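Local coordinates for putative branched-chain amino acid ABC transporter, periplasmic branched-chain amino acid-binding protein (Pseudomonas protegens Pf-5, PDB 4RU0) that probably captures a small solute, perhaps a branched-chain amino acid or similar compound, in the periplasm for delivery to an ABC transporter, at residues Q33-L38 and N99-A104; G180-T185 and G208-Q213; Q233-V238 and F257-D262. All coordinates share one frame; numbering follows the deposited sequence.

Contact 1: Q33-L38 and N99-A104; sequences QQFFPL and NGLDGA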
ATOM      1  N   GLN A  33     -27.763   7.771  -0.304  1.00 74.35           N
ATOM      2  CA  GLN A  33     -26.329   7.992  -0.389  1.00 72.59           C
ATOM      3  C   GLN A  33     -25.557   6.670  -0.338  1.00 56.01           C
ATOM      4  O   GLN A  33     -26.086   5.653   0.098  1.00 54.97           O
ATOM      5  CB  GLN A  33     -25.883   8.920   0.744  1.00 72.52           C
ATOM      6  CG  GLN A  33     -26.689  10.212   0.830  1.00 61.95           C
ATOM      7  CD  GLN A  33     -26.494  10.941   2.147  1.00 68.64           C
ATOM      8  OE1 GLN A  33     -26.399  10.320   3.206  1.00 74.29           O
ATOM      9  NE2 GLN A  33     -26.437  12.267   2.088  1.00 66.44           N
ATOM     10  N   GLN A  34     -24.313   6.691  -0.813  1.00 73.94           N
ATOM     11  CA  GLN A  34     -23.423   5.531  -0.739  1.00 52.46           C
ATOM     12  C   GLN A  34     -22.521   5.652   0.481  1.00 51.23           C
ATOM     13  O   GLN A  34     -21.800   6.640   0.628  1.00 51.85           O
ATOM     14  CB  GLN A  34     -22.581   5.403  -2.008  1.00 52.07           C
ATOM     15  CG  GLN A  34     -21.486   4.344  -1.926  1.00 49.62           C
ATOM     16  CD  GLN A  34     -22.014   2.937  -2.106  1.00 48.81           C
ATOM     17  OE1 GLN A  34     -22.432   2.552  -3.201  1.00 48.96           O
ATOM     18  NE2 GLN A  34     -22.006   2.157  -1.028  1.00 49.48           N
ATOM     19  N   PHE A  35     -22.562   4.653   1.359  1.00 49.63           N
ATOM     20  CA  PHE A  35     -21.801   4.723   2.602  1.00 50.21           C
ATOM     21  C   PHE A  35     -20.331   4.362   2.406  1.00 47.00           C
ATOM     22  O   PHE A  35     -19.994   3.372   1.759  1.00 45.70           O
ATOM     23  CB  PHE A  35     -22.415   3.815   3.668  1.00 48.04           C
ATOM     24  CG  PHE A  35     -21.714   3.888   4.994  1.00 46.88           C
ATOM     25  CD1 PHE A  35     -21.334   5.114   5.524  1.00 48.02           C
ATOM     26  CD2 PHE A  35     -21.442   2.741   5.715  1.00 45.12           C
ATOM     27  CE1 PHE A  35     -20.688   5.188   6.744  1.00 47.42           C
ATOM     28  CE2 PHE A  35     -20.802   2.808   6.937  1.00 44.52           C
ATOM     29  CZ  PHE A  35     -20.424   4.034   7.452  1.00 45.67           C
ATOM     30  N   PHE A  36     -19.464   5.184   2.985  1.00 47.20           N
ATOM     31  CA  PHE A  36     -18.028   4.980   2.910  1.00 45.88           C
ATOM     32  C   PHE A  36     -17.461   4.883   4.318  1.00 45.07           C
ATOM     33  O   PHE A  36     -17.114   5.899   4.915  1.00 48.81           O
ATOM     34  CB  PHE A  36     -17.366   6.126   2.146  1.00 47.09           C
ATOM     35  CG  PHE A  36     -16.076   5.751   1.481  1.00 61.22           C
ATOM     36  CD1 PHE A  36     -16.028   5.539   0.110  1.00 45.95           C
ATOM     37  CD2 PHE A  36     -14.908   5.618   2.221  1.00 60.12           C
ATOM     38  CE1 PHE A  36     -14.842   5.203  -0.512  1.00 54.64           C
ATOM     39  CE2 PHE A  36     -13.715   5.277   1.608  1.00 57.48           C
ATOM     40  CZ  PHE A  36     -13.681   5.069   0.239  1.00 54.80           C
ATOM     41  N   PRO A  37     -17.380   3.658   4.859  1.00 43.42           N
ATOM     42  CA  PRO A  37     -16.896   3.467   6.228  1.00 42.70           C
ATOM     43  C   PRO A  37     -15.434   3.889   6.371  1.00 49.16           C
ATOM     44  O   PRO A  37     -14.616   3.602   5.493  1.00 41.60           O
ATOM     45  CB  PRO A  37     -17.069   1.962   6.453  1.00 41.05           C
ATOM     46  CG  PRO A  37     -17.045   1.367   5.090  1.00 40.53           C
ATOM     47  CD  PRO A  37     -17.684   2.379   4.194  1.00 42.23           C
ATOM     48  N   LEU A  38     -15.121   4.583   7.462  1.00 46.87           N
ATOM     49  CA  LEU A  38     -13.756   5.030   7.711  1.00 44.68           C
ATOM     50  C   LEU A  38     -13.243   4.517   9.053  1.00 41.93           C
ATOM     51  O   LEU A  38     -13.639   5.005  10.110  1.00 42.78           O
ATOM     52  CB  LEU A  38     -13.670   6.556   7.660  1.00 44.70           C
ATOM     53  CG  LEU A  38     -13.931   7.173   6.283  1.00 54.31           C
ATOM     54  CD1 LEU A  38     -13.762   8.682   6.326  1.00 47.72           C
ATOM     55  CD2 LEU A  38     -13.015   6.556   5.231  1.00 44.48           C
ATOM     56  N   ASN A  99     -23.300  -3.258   8.336  1.00 39.87           N
ATOM     57  CA  ASN A  99     -24.707  -3.217   7.964  1.00 52.07           C
ATOM     58  C   ASN A  99     -25.133  -1.875   7.380  1.00 56.04           C
ATOM     59  O   ASN A  99     -26.278  -1.713   6.963  1.00 44.13           O
ATOM     60  CB  ASN A  99     -25.578  -3.565   9.166  1.00 41.35           C
ATOM     61  CG  ASN A  99     -25.494  -5.026   9.528  1.00 48.71           C
ATOM     62  OD1 ASN A  99     -25.694  -5.899   8.681  1.00 45.08           O
ATOM     63  ND2 ASN A  99     -25.170  -5.306  10.783  1.00 51.73           N
ATOM     64  N   GLY A 100     -24.206  -0.921   7.349  1.00 43.04           N
ATOM     65  CA  GLY A 100     -24.463   0.378   6.759  1.00 44.75           C
ATOM     66  C   GLY A 100     -24.614   1.481   7.789  1.00 45.94           C
ATOM     67  O   GLY A 100     -24.455   1.242   8.984  1.00 46.74           O
ATOM     68  N   LEU A 101     -24.914   2.692   7.323  1.00 47.71           N
ATOM     69  CA  LEU A 101     -25.144   3.828   8.215  1.00 49.18           C
ATOM     70  C   LEU A 101     -26.452   4.536   7.880  1.00 62.87           C
ATOM     71  O   LEU A 101     -26.561   5.192   6.842  1.00 67.56           O
ATOM     72  CB  LEU A 101     -23.986   4.827   8.145  1.00 49.90           C
ATOM     73  CG  LEU A 101     -24.217   6.127   8.924  1.00 53.78           C
ATOM     74  CD1 LEU A 101     -24.371   5.850  10.414  1.00 54.32           C
ATOM     75  CD2 LEU A 101     -23.110   7.144   8.674  1.00 51.79           C
ATOM     76  N   ASP A 102     -27.437   4.392   8.768  1.00 62.61           N
ATOM     77  CA  ASP A 102     -28.747   5.029   8.625  1.00 54.16           C
ATOM     78  C   ASP A 102     -29.369   4.766   7.257  1.00 54.74           C
ATOM     79  O   ASP A 102     -29.947   5.667   6.653  1.00 56.75           O
ATOM     80  CB  ASP A 102     -28.638   6.538   8.868  1.00 68.65           C
ATOM     81  CG  ASP A 102     -28.230   6.871  10.295  1.00 72.15           C
ATOM     82  OD1 ASP A 102     -28.733   6.209  11.226  1.00 72.19           O
ATOM     83  OD2 ASP A 102     -27.408   7.796  10.483  1.00 75.99           O
ATOM     84  N   GLY A 103     -29.240   3.532   6.774  1.00 53.12           N
ATOM     85  CA  GLY A 103     -29.800   3.145   5.489  1.00 53.60           C
ATOM     86  C   GLY A 103     -28.775   2.938   4.383  1.00 57.04           C
ATOM     87  O   GLY A 103     -28.916   2.024   3.563  1.00 51.92           O
ATOM     88  N   ALA A 104     -27.746   3.782   4.349  1.00 52.56           N
ATOM     89  CA  ALA A 104     -26.737   3.724   3.289  1.00 51.80           C
ATOM     90  C   ALA A 104     -25.831   2.500   3.428  1.00 60.14           C
ATOM     91  O   ALA A 104     -25.201   2.313   4.467  1.00 62.87           O
ATOM     92  CB  ALA A 104     -25.907   4.992   3.289  1.00 60.06           C
TER

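Contact 2: G180-T185 and G208-Q213; sequences GKKIAT and GFENIQ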
ATOM      1  N   GLY A 180      26.784 -11.967  -9.889  1.00 31.03           N
ATOM      2  CA  GLY A 180      27.969 -11.430  -9.242  1.00 31.98           C
ATOM      3  C   GLY A 180      27.718 -10.256  -8.305  1.00 32.10           C
ATOM      4  O   GLY A 180      28.661  -9.652  -7.786  1.00 36.61           O
ATOM      5  N   LYS A 181      26.449  -9.924  -8.088  1.00 20.60           N
ATOM      6  CA  LYS A 181      26.093  -8.848  -7.176  1.00 23.29           C
ATOM      7  C   LYS A 181      25.584  -9.404  -5.856  1.00 18.35           C
ATOM      8  O   LYS A 181      25.103 -10.534  -5.795  1.00 21.94           O
ATOM      9  CB  LYS A 181      25.036  -7.940  -7.806  1.00 19.03           C
ATOM     10  CG  LYS A 181      25.541  -7.159  -8.999  1.00 20.41           C
ATOM     11  CD  LYS A 181      26.580  -6.137  -8.584  1.00 27.27           C
ATOM     12  CE  LYS A 181      27.470  -5.734  -9.759  1.00 36.29           C
ATOM     13  NZ  LYS A 181      26.700  -5.118 -10.870  1.00 41.54           N
ATOM     14  N   LYS A 182      25.699  -8.609  -4.799  1.00 25.30           N
ATOM     15  CA  LYS A 182      25.141  -8.987  -3.507  1.00 15.76           C
ATOM     16  C   LYS A 182      24.008  -8.049  -3.135  1.00 14.98           C
ATOM     17  O   LYS A 182      24.146  -6.823  -3.217  1.00 16.14           O
ATOM     18  CB  LYS A 182      26.207  -8.968  -2.409  1.00 23.09           C
ATOM     19  CG  LYS A 182      27.286 -10.025  -2.543  1.00 16.56           C
ATOM     20  CD  LYS A 182      28.239  -9.948  -1.368  1.00 28.16           C
ATOM     21  CE  LYS A 182      29.528 -10.699  -1.638  1.00 23.14           C
ATOM     22  NZ  LYS A 182      30.483 -10.530  -0.500  1.00 17.90           N
ATOM     23  N   ILE A 183      22.887  -8.630  -2.732  1.00 14.68           N
ATOM     24  CA  ILE A 183      21.755  -7.855  -2.275  1.00 14.11           C
ATOM     25  C   ILE A 183      21.348  -8.352  -0.899  1.00 14.28           C
ATOM     26  O   ILE A 183      20.933  -9.497  -0.747  1.00 13.86           O
ATOM     27  CB  ILE A 183      20.572  -7.955  -3.251  1.00 27.34           C
ATOM     28  CG1 ILE A 183      20.983  -7.437  -4.626  1.00 15.32           C
ATOM     29  CG2 ILE A 183      19.359  -7.186  -2.711  1.00 14.01           C
ATOM     30  CD1 ILE A 183      19.896  -7.534  -5.666  1.00 22.02           C
ATOM     31  N   ALA A 184      21.489  -7.493   0.106  1.00 13.71           N
ATOM     32  CA  ALA A 184      21.142  -7.869   1.471  1.00 13.41           C
ATOM     33  C   ALA A 184      19.767  -7.326   1.840  1.00 13.23           C
ATOM     34  O   ALA A 184      19.471  -6.151   1.619  1.00 20.83           O
ATOM     35  CB  ALA A 184      22.200  -7.371   2.456  1.00 13.76           C
ATOM     36  N   THR A 185      18.932  -8.190   2.404  1.00 13.35           N
ATOM     37  CA  THR A 185      17.640  -7.758   2.901  1.00 13.21           C
ATOM     38  C   THR A 185      17.674  -7.738   4.424  1.00 15.96           C
ATOM     39  O   THR A 185      17.851  -8.777   5.075  1.00 16.06           O
ATOM     40  CB  THR A 185      16.491  -8.667   2.398  1.00 16.37           C
ATOM     41  OG1 THR A 185      16.405  -8.584   0.972  1.00 14.17           O
ATOM     42  CG2 THR A 185      15.160  -8.230   2.995  1.00 13.11           C
ATOM     43  N   GLY A 208      20.875 -14.884 -10.336  1.00 24.44           N
ATOM     44  CA  GLY A 208      22.173 -15.259  -9.805  1.00 24.79           C
ATOM     45  C   GLY A 208      22.869 -14.261  -8.896  1.00 33.95           C
ATOM     46  O   GLY A 208      24.085 -14.334  -8.727  1.00 40.67           O
ATOM     47  N   PHE A 209      22.125 -13.329  -8.306  1.00 26.50           N
ATOM     48  CA  PHE A 209      22.735 -12.452  -7.311  1.00 20.99           C
ATOM     49  C   PHE A 209      22.737 -13.159  -5.953  1.00 18.47           C
ATOM     50  O   PHE A 209      21.903 -14.011  -5.684  1.00 18.56           O
ATOM     51  CB  PHE A 209      22.018 -11.093  -7.228  1.00 21.37           C
ATOM     52  CG  PHE A 209      20.577 -11.175  -6.802  1.00 18.18           C
ATOM     53  CD1 PHE A 209      20.230 -11.219  -5.458  1.00 18.88           C
ATOM     54  CD2 PHE A 209      19.564 -11.167  -7.749  1.00 17.52           C
ATOM     55  CE1 PHE A 209      18.903 -11.290  -5.071  1.00 24.69           C
ATOM     56  CE2 PHE A 209      18.231 -11.236  -7.365  1.00 24.11           C
ATOM     57  CZ  PHE A 209      17.902 -11.298  -6.026  1.00 15.58           C
ATOM     58  N   GLU A 210      23.688 -12.813  -5.103  1.00 18.21           N
ATOM     59  CA  GLU A 210      23.748 -13.400  -3.777  1.00 17.98           C
ATOM     60  C   GLU A 210      22.613 -12.846  -2.915  1.00 16.07           C
ATOM     61  O   GLU A 210      22.498 -11.641  -2.711  1.00 15.16           O
ATOM     62  CB  GLU A 210      25.108 -13.136  -3.131  1.00 21.41           C
ATOM     63  CG  GLU A 210      25.377 -13.980  -1.902  1.00 31.28           C
ATOM     64  CD  GLU A 210      26.782 -13.790  -1.361  1.00 44.79           C
ATOM     65  OE1 GLU A 210      27.716 -13.583  -2.171  1.00 52.87           O
ATOM     66  OE2 GLU A 210      26.954 -13.855  -0.126  1.00 47.10           O
ATOM     67  N   ASN A 211      21.768 -13.741  -2.424  1.00 25.15           N
ATOM     68  CA  ASN A 211      20.601 -13.373  -1.624  1.00 15.49           C
ATOM     69  C   ASN A 211      20.895 -13.449  -0.126  1.00 16.33           C
ATOM     70  O   ASN A 211      20.835 -14.514   0.475  1.00 15.82           O
ATOM     71  CB  ASN A 211      19.427 -14.286  -1.985  1.00 15.42           C
ATOM     72  CG  ASN A 211      18.198 -14.036  -1.136  1.00 15.80           C
ATOM     73  OD1 ASN A 211      17.997 -12.940  -0.601  1.00 18.18           O
ATOM     74  ND2 ASN A 211      17.358 -15.057  -1.014  1.00 15.58           N
ATOM     75  N   ILE A 212      21.226 -12.310   0.469  1.00 13.82           N
ATOM     76  CA  ILE A 212      21.570 -12.260   1.884  1.00 14.08           C
ATOM     77  C   ILE A 212      20.360 -11.815   2.705  1.00 23.88           C
ATOM     78  O   ILE A 212      19.838 -10.719   2.511  1.00 17.29           O
ATOM     79  CB  ILE A 212      22.757 -11.299   2.140  1.00 37.62           C
ATOM     80  CG1 ILE A 212      23.980 -11.729   1.323  1.00 15.62           C
ATOM     81  CG2 ILE A 212      23.100 -11.235   3.625  1.00 15.05           C
ATOM     82  CD1 ILE A 212      25.146 -10.771   1.428  1.00 16.27           C
ATOM     83  N   GLN A 213      19.919 -12.673   3.618  1.00 23.40           N
ATOM     84  CA  GLN A 213      18.745 -12.401   4.445  1.00 23.15           C
ATOM     85  C   GLN A 213      19.122 -12.175   5.910  1.00 18.83           C
ATOM     86  O   GLN A 213      19.639 -13.072   6.573  1.00 18.94           O
ATOM     87  CB  GLN A 213      17.741 -13.554   4.329  1.00 14.24           C
ATOM     88  CG  GLN A 213      17.083 -13.678   2.954  1.00 25.11           C
ATOM     89  CD  GLN A 213      16.205 -12.479   2.605  1.00 26.53           C
ATOM     90  OE1 GLN A 213      15.787 -11.720   3.478  1.00 19.30           O
ATOM     91  NE2 GLN A 213      15.924 -12.310   1.319  1.00 36.92           N
TER
HETATM   92  O   HOH W   1      29.095 -12.425   1.179  1.00 31.87           O
HETATM   93  O   HOH W   2      18.277  -9.959  -0.438  1.00 30.54           O

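Contact 3: Q233-V238 and F257-D262; sequences QNPDWV and FGFPVD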
ATOM      1  N   GLN A 233      30.403  -8.100   4.557  1.00 20.54           N
ATOM      2  CA  GLN A 233      30.038  -8.666   3.270  1.00 15.60           C
ATOM      3  C   GLN A 233      30.018  -7.611   2.161  1.00 20.50           C
ATOM      4  O   GLN A 233      30.103  -7.956   0.987  1.00 18.80           O
ATOM      5  CB  GLN A 233      28.684  -9.370   3.377  1.00 14.92           C
ATOM      6  CG  GLN A 233      28.751 -10.699   4.122  1.00 16.32           C
ATOM      7  CD  GLN A 233      27.382 -11.317   4.342  1.00 29.60           C
ATOM      8  OE1 GLN A 233      26.477 -10.667   4.862  1.00 30.30           O
ATOM      9  NE2 GLN A 233      27.223 -12.577   3.950  1.00 26.54           N
ATOM     10  N   ASN A 234      29.928  -6.338   2.547  1.00 19.05           N
ATOM     11  CA  ASN A 234      29.852  -5.210   1.610  1.00 18.87           C
ATOM     12  C   ASN A 234      28.941  -5.468   0.401  1.00 16.32           C
ATOM     13  O   ASN A 234      29.408  -5.505  -0.740  1.00 15.39           O
ATOM     14  CB  ASN A 234      31.260  -4.829   1.133  1.00 15.19           C
ATOM     15  CG  ASN A 234      31.275  -3.557   0.298  1.00 15.32           C
ATOM     16  OD1 ASN A 234      32.065  -3.423  -0.641  1.00 25.81           O
ATOM     17  ND2 ASN A 234      30.391  -2.623   0.625  1.00 14.74           N
ATOM     18  N   PRO A 235      27.634  -5.661   0.648  1.00 14.28           N
ATOM     19  CA  PRO A 235      26.711  -5.888  -0.467  1.00 12.00           C
ATOM     20  C   PRO A 235      26.558  -4.630  -1.313  1.00 17.67           C
ATOM     21  O   PRO A 235      26.834  -3.531  -0.827  1.00 16.15           O
ATOM     22  CB  PRO A 235      25.397  -6.239   0.232  1.00 11.31           C
ATOM     23  CG  PRO A 235      25.460  -5.468   1.507  1.00 13.76           C
ATOM     24  CD  PRO A 235      26.917  -5.541   1.931  1.00 17.28           C
ATOM     25  N   ASP A 236      26.134  -4.800  -2.563  1.00 20.06           N
ATOM     26  CA  ASP A 236      25.954  -3.680  -3.481  1.00 13.15           C
ATOM     27  C   ASP A 236      24.714  -2.880  -3.120  1.00 29.86           C
ATOM     28  O   ASP A 236      24.670  -1.674  -3.327  1.00 21.68           O
ATOM     29  CB  ASP A 236      25.856  -4.179  -4.926  1.00 14.18           C
ATOM     30  CG  ASP A 236      27.067  -5.008  -5.338  1.00 25.15           C
ATOM     31  OD1 ASP A 236      27.021  -6.253  -5.201  1.00 16.17           O
ATOM     32  OD2 ASP A 236      28.067  -4.416  -5.792  1.00 30.94           O
ATOM     33  N   TRP A 237      23.708  -3.556  -2.573  1.00 12.00           N
ATOM     34  CA  TRP A 237      22.462  -2.898  -2.175  1.00 25.99           C
ATOM     35  C   TRP A 237      21.897  -3.474  -0.880  1.00 13.49           C
ATOM     36  O   TRP A 237      22.072  -4.659  -0.588  1.00 19.42           O
ATOM     37  CB  TRP A 237      21.413  -3.020  -3.284  1.00 12.56           C
ATOM     38  CG  TRP A 237      21.816  -2.341  -4.551  1.00 25.44           C
ATOM     39  CD1 TRP A 237      22.506  -2.894  -5.590  1.00 20.77           C
ATOM     40  CD2 TRP A 237      21.560  -0.980  -4.917  1.00 14.95           C
ATOM     41  NE1 TRP A 237      22.700  -1.963  -6.581  1.00 19.83           N
ATOM     42  CE2 TRP A 237      22.131  -0.779  -6.195  1.00 33.04           C
ATOM     43  CE3 TRP A 237      20.909   0.089  -4.291  1.00 26.24           C
ATOM     44  CZ2 TRP A 237      22.065   0.449  -6.861  1.00 24.48           C
ATOM     45  CZ3 TRP A 237      20.845   1.316  -4.955  1.00 26.68           C
ATOM     46  CH2 TRP A 237      21.419   1.482  -6.227  1.00 31.18           C
ATOM     47  N   VAL A 238      21.223  -2.629  -0.105  1.00 12.88           N
ATOM     48  CA  VAL A 238      20.442  -3.110   1.026  1.00 10.66           C
ATOM     49  C   VAL A 238      18.958  -2.813   0.824  1.00 17.83           C
ATOM     50  O   VAL A 238      18.551  -1.661   0.635  1.00 23.06           O
ATOM     51  CB  VAL A 238      20.906  -2.490   2.361  1.00 19.42           C
ATOM     52  CG1 VAL A 238      19.941  -2.868   3.486  1.00 10.68           C
ATOM     53  CG2 VAL A 238      22.318  -2.955   2.698  1.00 16.12           C
ATOM     54  N   PHE A 257      28.527   2.509  10.686  1.00 23.63           N
ATOM     55  CA  PHE A 257      29.391   1.467  10.135  1.00 26.71           C
ATOM     56  C   PHE A 257      29.936   1.829   8.750  1.00 21.84           C
ATOM     57  O   PHE A 257      30.642   1.045   8.135  1.00 33.21           O
ATOM     58  CB  PHE A 257      28.645   0.135  10.065  1.00 20.59           C
ATOM     59  CG  PHE A 257      28.702  -0.662  11.342  1.00 27.01           C
ATOM     60  CD1 PHE A 257      27.806  -0.415  12.376  1.00 29.59           C
ATOM     61  CD2 PHE A 257      29.643  -1.669  11.504  1.00 22.35           C
ATOM     62  CE1 PHE A 257      27.852  -1.156  13.551  1.00 24.17           C
ATOM     63  CE2 PHE A 257      29.694  -2.414  12.678  1.00 24.50           C
ATOM     64  CZ  PHE A 257      28.796  -2.154  13.701  1.00 24.82           C
ATOM     65  N   GLY A 258      29.597   3.012   8.260  1.00 19.44           N
ATOM     66  CA  GLY A 258      30.167   3.507   7.022  1.00 19.30           C
ATOM     67  C   GLY A 258      29.548   2.957   5.753  1.00 30.16           C
ATOM     68  O   GLY A 258      30.118   3.116   4.670  1.00 28.95           O
ATOM     69  N   PHE A 259      28.391   2.311   5.862  1.00 29.29           N
ATOM     70  CA  PHE A 259      27.722   1.825   4.660  1.00 16.41           C
ATOM     71  C   PHE A 259      26.999   2.987   3.982  1.00 18.47           C
ATOM     72  O   PHE A 259      26.348   3.788   4.649  1.00 38.72           O
ATOM     73  CB  PHE A 259      26.747   0.693   4.979  1.00 14.80           C
ATOM     74  CG  PHE A 259      26.219   0.001   3.752  1.00 15.11           C
ATOM     75  CD1 PHE A 259      26.959  -0.995   3.130  1.00 12.20           C
ATOM     76  CD2 PHE A 259      24.995   0.368   3.204  1.00 16.47           C
ATOM     77  CE1 PHE A 259      26.490  -1.618   1.994  1.00 17.91           C
ATOM     78  CE2 PHE A 259      24.514  -0.251   2.067  1.00 14.06           C
ATOM     79  CZ  PHE A 259      25.260  -1.247   1.457  1.00 18.68           C
ATOM     80  N   PRO A 260      27.141   3.103   2.652  1.00 22.60           N
ATOM     81  CA  PRO A 260      26.579   4.256   1.931  1.00 24.84           C
ATOM     82  C   PRO A 260      25.056   4.211   1.878  1.00 25.73           C
ATOM     83  O   PRO A 260      24.450   3.270   1.366  1.00 23.61           O
ATOM     84  CB  PRO A 260      27.198   4.144   0.529  1.00 26.78           C
ATOM     85  CG  PRO A 260      27.648   2.730   0.404  1.00 26.21           C
ATOM     86  CD  PRO A 260      27.952   2.232   1.784  1.00 17.14           C
ATOM     87  N   VAL A 261      24.447   5.256   2.414  1.00 25.66           N
ATOM     88  CA  VAL A 261      23.014   5.292   2.649  1.00 23.38           C
ATOM     89  C   VAL A 261      22.217   5.327   1.346  1.00 29.00           C
ATOM     90  O   VAL A 261      21.060   4.900   1.302  1.00 23.45           O
ATOM     91  CB  VAL A 261      22.660   6.509   3.542  1.00 34.44           C
ATOM     92  CG1 VAL A 261      21.160   6.654   3.715  1.00 26.22           C
ATOM     93  CG2 VAL A 261      23.339   6.355   4.896  1.00 32.25           C
ATOM     94  N   ASP A 262      22.833   5.812   0.273  1.00 24.64           N
ATOM     95  CA  ASP A 262      22.130   5.856  -1.007  1.00 25.19           C
ATOM     96  C   ASP A 262      22.244   4.519  -1.746  1.00 24.47           C
ATOM     97  O   ASP A 262      21.853   4.401  -2.906  1.00 25.70           O
ATOM     98  CB  ASP A 262      22.648   7.009  -1.876  1.00 27.29           C
ATOM     99  CG  ASP A 262      24.097   6.836  -2.278  1.00 43.98           C
ATOM    100  OD1 ASP A 262      24.838   6.112  -1.581  1.00 47.88           O
ATOM    101  OD2 ASP A 262      24.494   7.435  -3.297  1.00 44.78           O
TER

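Contact 1: Q33-L38 and N99-A104
Phe-35 meets Leu-101 and Ala-104 with two different parts of its side chain, the ring for one and CB for the other. CB of Leu-101 stands over the ring face, 3.6 Å from the centroid of Phe-35 and only 11° off the normal, a well-centred CH-pi contact. The two side chains cross at about a right angle, and the leucine continues past the rim, with CD2 of Leu-101 lying 3.7 Å from CE1 of Phe-35. With CG anti to the backbone N (chi1 -177°), Phe-35 starts its ring off toward the loop. The opposite face is taken by its own strand: the backbone N of Pro-37 lies 3.9 Å above the plane of the Phe-35 ring, over the centre, so the ring is sandwiched.

Ala-104 works lower down, near the backbone. Its methyl touches the strand at two places, CB of Ala-104 being 3.7 Å from CB of Phe-35 and 3.3 Å from the carbonyl O of Gln-33. Ala-104 O also sits 3.3 Å from CB of Phe-35, a close van der Waals approach.

What brings Leu-101 and Ala-104 to the same side chain is a type I' beta turn. Leu-101 N donates to Ala-104 O over 2.9 Å, and Ala-104 N donates back to Leu-101 O. Asp-102 and Gly-103 form the exposed tip of the turn.

The loop follows helix 87-97, whose last residue, Phe-97, sets its ring edge-to-face with Phe-35, and just past the turn Pro-105 takes up a backbone hydrogen bond with Phe-35. Strand 34-40 is bonded in parallel to strand 76-82, and helices 47-67 and 325-348 pack against it through Phe-36, Leu-38 and Gln-34.

Contact 2: G180-T185 and G208-Q213
Ile-183 lays its CD1 over the ring of Phe-209, 3.8 Å from the centroid and 15° off the normal. The methyl sits somewhat toward the rim, and it is CD1 of Phe-209 that comes nearest. A chi1 of 62° sets CG of Phe-209 between the backbone N and the carbonyl carbon, where CD1 of Ile-183 comes within 3.9 Å of it. On the same face of the sheet, Thr-185 and Gln-213 run side by side, with OE1 of Gln-213 3.3 Å from CB of Thr-185. On the other face CB of Ala-184 packs on CB of Ile-212, and the extended chains of Lys-182 and Glu-210 point the same way.

Behind these pairs is a parallel ladder: Glu-210 N to Lys-181 O, Ile-183 N to Glu-210 O, Ile-212 N to Ile-183 O, and Thr-185 N to Ile-212 O, the last 2.7 Å long. Gln-213 is steadied by its own strand, NE2 donating to OD1 of Asn-211 at 2.9 Å. A water sits among Ile-183 O, Asn-211 OD1 and Thr-185 OG1, 2.7 Å from that hydroxyl.

Strands 182-188 and 210-216 belong to a beta-alpha-beta unit; helix 197-207 covers the Thr-185 and Gln-213 face, helix 224-233 the Ile-212 face. Lys-182 NZ is also bonded to Gln-233 O.

The opposite charges of Lys-182 and Glu-210 are near but not paired directly. NZ of Lys-182 lies 4.4 Å from OE1 of Glu-210, and a water accepts from NZ while donating to OE2. Their attraction is therefore likely to be softened by solvent, leaving the backbone ladder and apolar pairs as the direct links.

Contact 3: Q233-V238 and F257-D262
Phe-259 packs against Pro-235 and Val-238 at the N-terminal ends of the strands of a beta-alpha-beta crossover, in which strand 237-241 leads through helix 246-256 to its parallel neighbour 264-266. A Schellman motif at Gly-258 ends the helix, and the next residue turns its side chain back to the start of the first strand.

The tight part is the far end of that phenylalanine. Its chi1 of -170° sets CG anti to the backbone N, and both partners approach from one side of the ring plane, near CE1 and CE2. CG2 of Val-238 touches CE2 of Phe-259 at 3.5 Å, obliquely to the ring, while the proline ring comes in from the same side of the plane, CD of Pro-235 being 3.9 Å from CE1 of Phe-259. The opposite face is covered from within the loop by CD of Pro-260, 3.4 Å above the plane of the Phe-259 ring and offset toward the rim. Ile-230 of helix 224-233 and Ile-264 of strand 264-266 add to this apolar cluster.

The solvent side is at Asn-234, which is exposed and whose ND2 comes no nearer than 4.3 Å to CE1 of Phe-259. Trp-237 is buried but touches the loop only lightly. It points its CB away, yet its indole end swings back until CZ3 lies 3.8 Å from the carbonyl O of Asp-262; its NE1 is held by Glu-172, and helix 157-172 packs on the ring.

One polar atom does enter the tight side: the carbonyl O of Pro-235 lies in the plane of the Phe-259 ring, facing its edge 3.4 Å from CE1.

From the N terminus, contact 1 comes first: strand 34-40 receives the loop after helix 87-97, closing a circuit that includes helix 47-67 and strand 76-82. Contact 2 then closes a shorter one, through helix 197-207, and contact 3 another, through helix 246-256. The three follow in series, neither nested nor crossed. Contact 1 lies on the opposite side of the chain's centre from the others, its centre about 49 Å from that of contact 2, and its strand 34-40 belongs to a different sheet. Contacts 2 and 3 share a sheet: strand 182-188 sits between 210-216 and 237-241, and Ala-184 N and Trp-237 O, 3.0 Å apart, probably hydrogen-bond across the join.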